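Local coordinates for major allergen Alt a 1 (Alternaria alternata, PDB 3V0R), which may bind host plant thaumatin-like proteins and inhibit their beta-glucanase activity, and forms a disulfide-linked homodimer of beta-barrels, at residues Y14-S19 against I38-G43; Y31-F36 against S51-K56. One frame throughout, in Å; residues are numbered along the deposited sequence.

Contact 1. Residues Y14-S19 against I38-G43; sequences YVWKIS and IKATNG. With 8AC (8-aminooctanoic acid), chain L; 0FU (2,5,6-triaminopyrimidin-4-ol), chain J; SO4 (sulfate ion), chain B.
The six-membered part of the Trp16 indole overlaps CG2 of Ile38, which lies obliquely to the ring, 3.4 Å from CE3. Chi1 of -64° sets Trp16 CG anti to the carbonyl carbon; CD1 lies 3.8 Å from Ala40 CA. On the same apolar face Ile18 and Ile38 lie side by side, CD1 against CG1 at 3.7 Å; Leu46, Met71 and Leu126 pack further on the indole. Lys17 and Lys39 form the hydrogen-bonded pair of this antiparallel hairpin of the beta-barrel: Lys17 N to Lys39 O is 2.8 Å and Lys39 N to Lys17 O 2.9 Å. Where the ladder ends, a side chain takes over. Thr41 OG1 donates to Val15 O at 2.7 Å from above the carbonyl plane, 40° out of it, and is bonded in turn to Gly12 N. A water also donates to Val15 O while accepting from Thr41 N. On the lysine face, the Lys17 chain bends at chi3 (90°), turning CE aside; NZ bonds Asn109 OD1 of the third subunit and a sulfate, probably of crystallisation origin, 3.1 Å from O1. Just before the strand, Tyr14 has the 8-aminooctanoic acid chain over one ring face, and Trp16 CZ2 lies 3.7 Å from its OAC.

Contact 2. Residues Y31-F36 against S51-K56; sequences YNSLGF and SAQADK. With 0FU (2,5,6-triaminopyrimidin-4-ol), chain M; SO4 (sulfate ion), chain D.
One face of the bound triaminopyrimidinol rests on the strand pair where Gly35 and Ser51 adjoin: Gly35 CA lies beneath N1 at 3.4 Å and Ser51 CB beneath N3 at 3.5 Å. At the ring's edge the amino group NAA faces Ser33 OG, 3.3 Å away, and the Gln53 amide lies beyond the N3 rim. Having no side chain, Gly35 lets the heterocycle sit directly on the backbone. The second flat group, Tyr31, takes Leu34 CD1 over the centre of one ring face, 3.3 Å above its plane. Leu34 and Ala52 share the buried face of this antiparallel hairpin of the barrel and reach Phe75 and Phe73 respectively. Their backbones form the hydrogen-bonded pair, Leu34 N to Ala52 O at 3.0 Å and Ala52 N to Leu34 O at 2.9 Å. Beyond it Ala54 N donates to Asn32 O at 3.1 Å from 36° above the carbonyl plane. A water accepts from Asn32 ND2 and donates to Asp55 O. Further along, a sulfate, probably from the crystallisation liquor, accepts from Asp55 N and Lys56 N, with Asp55 N to O3 at 2.9 Å. Main-chain amides, not a basic side chain of the two segments, hold the anion beside the Asp55 carboxylate, an arrangement in which their N-H groups would be expected to ease the like-charge approach.

Strand 33-40 serves both contacts, pairing with 15-25 in contact 1 and with 47-53 in contact 2, so the two neighbouring hairpins share a middle strand. Their centres are 22 Å apart, on opposite sides of the chain's centre, yet Ile18 of contact 1 packs on Phe36 of contact 2. Both are partly buried. Contact 1 relies more on large apolar side chains and reaches other subunits through Lys17 and Asn42; contact 2 meets no other protein chain of the assembly and has more exposed residues, with small and polar side chains on its outer face. Each borders a bound triaminopyrimidinol, beside a tyrosine in contact 1 and against the hairpin backbone in contact 2.

Contact 1. Residues Y14-S19 against I38-G43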
# COMPACT_ATOMS: atom_id res chain seq x y z
N TYR A 14 -5.82 20.61 17.79
CA TYR A 14 -6.17 20.84 16.39
C TYR A 14 -4.99 21.37 15.58
O TYR A 14 -5.15 21.92 14.49
CB TYR A 14 -7.37 21.80 16.33
CG TYR A 14 -8.60 21.13 16.91
CD1 TYR A 14 -8.98 21.37 18.20
CD2 TYR A 14 -9.32 20.21 16.16
CE1 TYR A 14 -10.09 20.73 18.77
CE2 TYR A 14 -10.44 19.59 16.71
CZ TYR A 14 -10.77 19.83 17.99
OH TYR A 14 -11.86 19.20 18.55
N VAL A 15 -3.79 21.17 16.12
CA VAL A 15 -2.54 21.56 15.49
C VAL A 15 -1.67 20.36 15.17
O VAL A 15 -1.37 19.52 16.06
CB VAL A 15 -1.78 22.54 16.43
CG1 VAL A 15 -0.44 22.96 15.77
CG2 VAL A 15 -2.65 23.77 16.72
N TRP A 16 -1.32 20.22 13.90
CA TRP A 16 -0.51 19.11 13.40
C TRP A 16 0.76 19.61 12.80
O TRP A 16 0.78 20.74 12.28
CB TRP A 16 -1.28 18.30 12.37
CG TRP A 16 -2.49 17.58 12.86
CD1 TRP A 16 -2.89 17.35 14.15
CD2 TRP A 16 -3.53 16.94 12.03
NE1 TRP A 16 -4.05 16.63 14.17
CE2 TRP A 16 -4.46 16.37 12.91
CE3 TRP A 16 -3.73 16.84 10.67
CZ2 TRP A 16 -5.58 15.69 12.45
CZ3 TRP A 16 -4.83 16.14 10.22
CH2 TRP A 16 -5.77 15.62 11.10
N LYS A 17 1.81 18.78 12.81
CA LYS A 17 3.12 19.16 12.26
C LYS A 17 3.24 18.52 10.91
O LYS A 17 2.90 17.33 10.77
CB LYS A 17 4.20 18.58 13.17
CG LYS A 17 5.61 18.92 12.72
CD LYS A 17 6.62 18.38 13.74
CE LYS A 17 7.02 16.96 13.35
NZ LYS A 17 8.13 16.42 14.21
N ILE A 18 3.72 19.29 9.93
CA ILE A 18 3.94 18.84 8.58
C ILE A 18 5.46 18.84 8.40
O ILE A 18 6.17 19.79 8.74
CB ILE A 18 3.30 19.72 7.49
CG1 ILE A 18 1.84 20.00 7.82
CG2 ILE A 18 3.53 19.07 6.10
CD1 ILE A 18 0.89 18.82 7.70
N SER A 19 5.98 17.75 7.91
CA SER A 19 7.43 17.59 7.74
C SER A 19 7.74 16.64 6.56
O SER A 19 6.85 15.95 6.00
CB SER A 19 8.11 17.03 9.01
OG SER A 19 7.56 15.76 9.31
N ILE A 38 2.45 13.90 8.23
CA ILE A 38 1.55 14.65 9.14
C ILE A 38 1.55 13.98 10.50
O ILE A 38 1.35 12.74 10.59
CB ILE A 38 0.13 14.61 8.63
CG1 ILE A 38 0.03 15.22 7.23
CG2 ILE A 38 -0.84 15.29 9.63
CD1 ILE A 38 -1.40 15.29 6.74
N LYS A 39 1.78 14.74 11.55
CA LYS A 39 1.86 14.19 12.90
C LYS A 39 1.09 15.02 13.91
O LYS A 39 1.19 16.25 13.90
CB LYS A 39 3.33 14.10 13.32
CG LYS A 39 3.58 13.31 14.58
CD LYS A 39 5.04 13.25 14.99
CE LYS A 39 5.29 12.08 15.95
NZ LYS A 39 4.40 12.13 17.14
N ALA A 40 0.33 14.38 14.78
CA ALA A 40 -0.32 15.09 15.87
C ALA A 40 0.71 15.67 16.80
O ALA A 40 1.83 15.13 16.91
CB ALA A 40 -1.26 14.16 16.67
N THR A 41 0.38 16.79 17.42
CA THR A 41 1.26 17.43 18.41
C THR A 41 0.79 17.26 19.84
O THR A 41 1.47 17.67 20.76
CB THR A 41 1.35 18.95 18.14
OG1 THR A 41 0.07 19.57 18.30
CG2 THR A 41 1.85 19.23 16.71
N ASN A 42 -0.39 16.69 20.07
CA ASN A 42 -0.98 16.64 21.37
C ASN A 42 -0.72 15.33 22.13
O ASN A 42 -1.46 15.02 23.09
CB ASN A 42 -2.48 16.90 21.28
CG ASN A 42 -3.26 15.73 20.66
OD1 ASN A 42 -2.64 14.83 20.05
ND2 ASN A 42 -4.61 15.77 20.78
N GLY A 43 0.26 14.55 21.70
CA GLY A 43 0.52 13.23 22.30
C GLY A 43 -0.36 12.11 21.75
O GLY A 43 -0.18 10.98 22.11
NAA 8AC L . -11.46 16.71 23.73
OAB 8AC L . -9.17 16.88 13.78
OAC 8AC L . -8.83 14.78 14.04
CAD 8AC L . -11.08 16.01 22.49
CAE 8AC L . -10.15 16.90 21.70
CAF 8AC L . -9.24 16.10 20.79
CAG 8AC L . -9.80 16.22 19.36
CAH 8AC L . -8.72 16.21 18.34
CAI 8AC L . -9.35 16.00 16.93
CAJ 8AC L . -8.33 16.31 15.86
CAK 8AC L . -8.84 15.93 14.46
C4 0FU J . -12.84 14.22 18.33
N3 0FU J . -13.42 14.84 19.39
C2 0FU J . -13.99 16.07 19.28
NAA 0FU J . -14.55 16.63 20.36
N1 0FU J . -14.01 16.74 18.10
C6 0FU J . -13.43 16.16 17.01
NAB 0FU J . -13.44 16.80 15.86
C5 0FU J . -12.83 14.88 17.09
NAC 0FU J . -12.25 14.26 16.02
O4 0FU J . -12.24 12.97 18.41
S SO4 B . 9.33 12.83 13.87
O1 SO4 B . 8.34 13.60 13.03
O2 SO4 B . 10.24 13.81 14.53
O3 SO4 B . 8.57 12.04 14.89
O4 SO4 B . 10.19 11.89 13.10
O HOH W 1 -2.50 17.33 17.87

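Contact 2. Residues Y31-F36 against S51-K56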
# COMPACT_ATOMS: atom_id res chain seq x y z
N TYR A 31 4.32 18.75 -10.89
CA TYR A 31 4.73 17.60 -10.09
C TYR A 31 4.13 16.31 -10.69
O TYR A 31 2.99 16.34 -11.16
CB TYR A 31 4.20 17.71 -8.65
CG TYR A 31 4.91 18.80 -7.84
CD1 TYR A 31 6.19 18.60 -7.35
CD2 TYR A 31 4.29 20.00 -7.55
CE1 TYR A 31 6.86 19.58 -6.63
CE2 TYR A 31 4.93 20.97 -6.76
CZ TYR A 31 6.21 20.76 -6.31
OH TYR A 31 6.85 21.72 -5.55
N ASN A 32 4.87 15.20 -10.61
CA ASN A 32 4.27 13.90 -10.86
C ASN A 32 4.20 13.09 -9.58
O ASN A 32 3.61 12.01 -9.58
CB ASN A 32 4.93 13.11 -12.01
CG ASN A 32 6.32 12.62 -11.69
OD1 ASN A 32 6.86 12.86 -10.60
ND2 ASN A 32 6.93 11.94 -12.67
N SER A 33 4.83 13.60 -8.53
CA SER A 33 4.87 12.93 -7.24
C SER A 33 4.97 14.01 -6.17
O SER A 33 5.81 14.87 -6.27
CB SER A 33 6.06 11.97 -7.18
OG SER A 33 6.07 11.27 -5.93
N LEU A 34 4.14 13.93 -5.12
CA LEU A 34 4.14 14.89 -4.04
C LEU A 34 3.76 14.19 -2.76
O LEU A 34 2.85 13.35 -2.75
CB LEU A 34 3.08 15.97 -4.38
CG LEU A 34 3.11 17.42 -4.00
CD1 LEU A 34 4.34 18.15 -4.41
CD2 LEU A 34 1.94 18.08 -4.74
N GLY A 35 4.42 14.54 -1.67
CA GLY A 35 4.10 13.98 -0.39
C GLY A 35 4.69 14.68 0.81
O GLY A 35 5.61 15.48 0.68
N PHE A 36 4.18 14.32 1.99
CA PHE A 36 4.64 14.92 3.23
C PHE A 36 4.11 14.12 4.40
O PHE A 36 3.24 13.30 4.22
CB PHE A 36 4.19 16.41 3.34
CG PHE A 36 2.75 16.59 3.09
CD1 PHE A 36 2.28 16.85 1.79
CD2 PHE A 36 1.82 16.50 4.14
CE1 PHE A 36 0.92 16.97 1.55
CE2 PHE A 36 0.44 16.63 3.89
CZ PHE A 36 0.01 16.86 2.60
N SER A 51 0.23 11.49 0.35
CA SER A 51 0.91 11.62 -0.94
C SER A 51 0.02 11.34 -2.10
O SER A 51 -1.04 10.71 -1.97
CB SER A 51 2.07 10.62 -0.98
OG SER A 51 1.55 9.30 -1.01
N ALA A 52 0.47 11.73 -3.26
CA ALA A 52 -0.21 11.41 -4.49
C ALA A 52 0.80 11.33 -5.65
O ALA A 52 1.84 12.03 -5.66
CB ALA A 52 -1.26 12.50 -4.82
N GLN A 53 0.44 10.55 -6.65
CA GLN A 53 1.18 10.42 -7.90
C GLN A 53 0.25 10.40 -9.09
O GLN A 53 -0.82 9.87 -9.03
CB GLN A 53 1.98 9.13 -7.97
CG GLN A 53 3.09 9.07 -6.94
CD GLN A 53 2.56 8.57 -5.62
OE1 GLN A 53 1.38 8.06 -5.56
NE2 GLN A 53 3.39 8.71 -4.54
N ALA A 54 0.70 10.96 -10.17
CA ALA A 54 -0.03 10.83 -11.43
C ALA A 54 0.93 11.25 -12.51
O ALA A 54 1.96 11.84 -12.20
CB ALA A 54 -1.24 11.72 -11.42
N ASP A 55 0.60 10.97 -13.76
CA ASP A 55 1.44 11.45 -14.87
C ASP A 55 1.58 12.96 -14.74
O ASP A 55 2.66 13.51 -14.95
CB ASP A 55 0.83 11.14 -16.24
CG ASP A 55 0.92 9.66 -16.60
OD1 ASP A 55 1.53 8.86 -15.83
OD2 ASP A 55 0.38 9.28 -17.66
N LYS A 56 0.47 13.63 -14.36
CA LYS A 56 0.59 15.07 -14.10
C LYS A 56 -0.33 15.47 -12.97
O LYS A 56 -1.52 15.48 -13.13
CB LYS A 56 0.28 15.85 -15.37
CG LYS A 56 0.26 17.36 -15.21
CD LYS A 56 0.29 18.00 -16.60
CE LYS A 56 -0.56 19.26 -16.68
NZ LYS A 56 0.05 20.43 -15.98
C4 0FU M . 5.37 9.00 -0.20
N3 0FU M . 5.46 9.65 -1.37
C2 0FU M . 5.98 10.90 -1.40
NAA 0FU M . 6.03 11.50 -2.61
N1 0FU M . 6.45 11.52 -0.28
C6 0FU M . 6.38 10.89 0.91
NAB 0FU M . 6.81 11.48 2.03
C5 0FU M . 5.84 9.60 0.94
NAC 0FU M . 5.71 8.89 2.07
O4 0FU M . 4.88 7.74 -0.09
S SO4 D . -2.74 10.98 -14.98
O1 SO4 D . -4.00 11.08 -14.16
O2 SO4 D . -2.07 12.32 -14.96
O3 SO4 D . -2.01 9.77 -14.42
O4 SO4 D . -3.06 10.72 -16.41
O HOH W 2 5.03 12.10 -15.25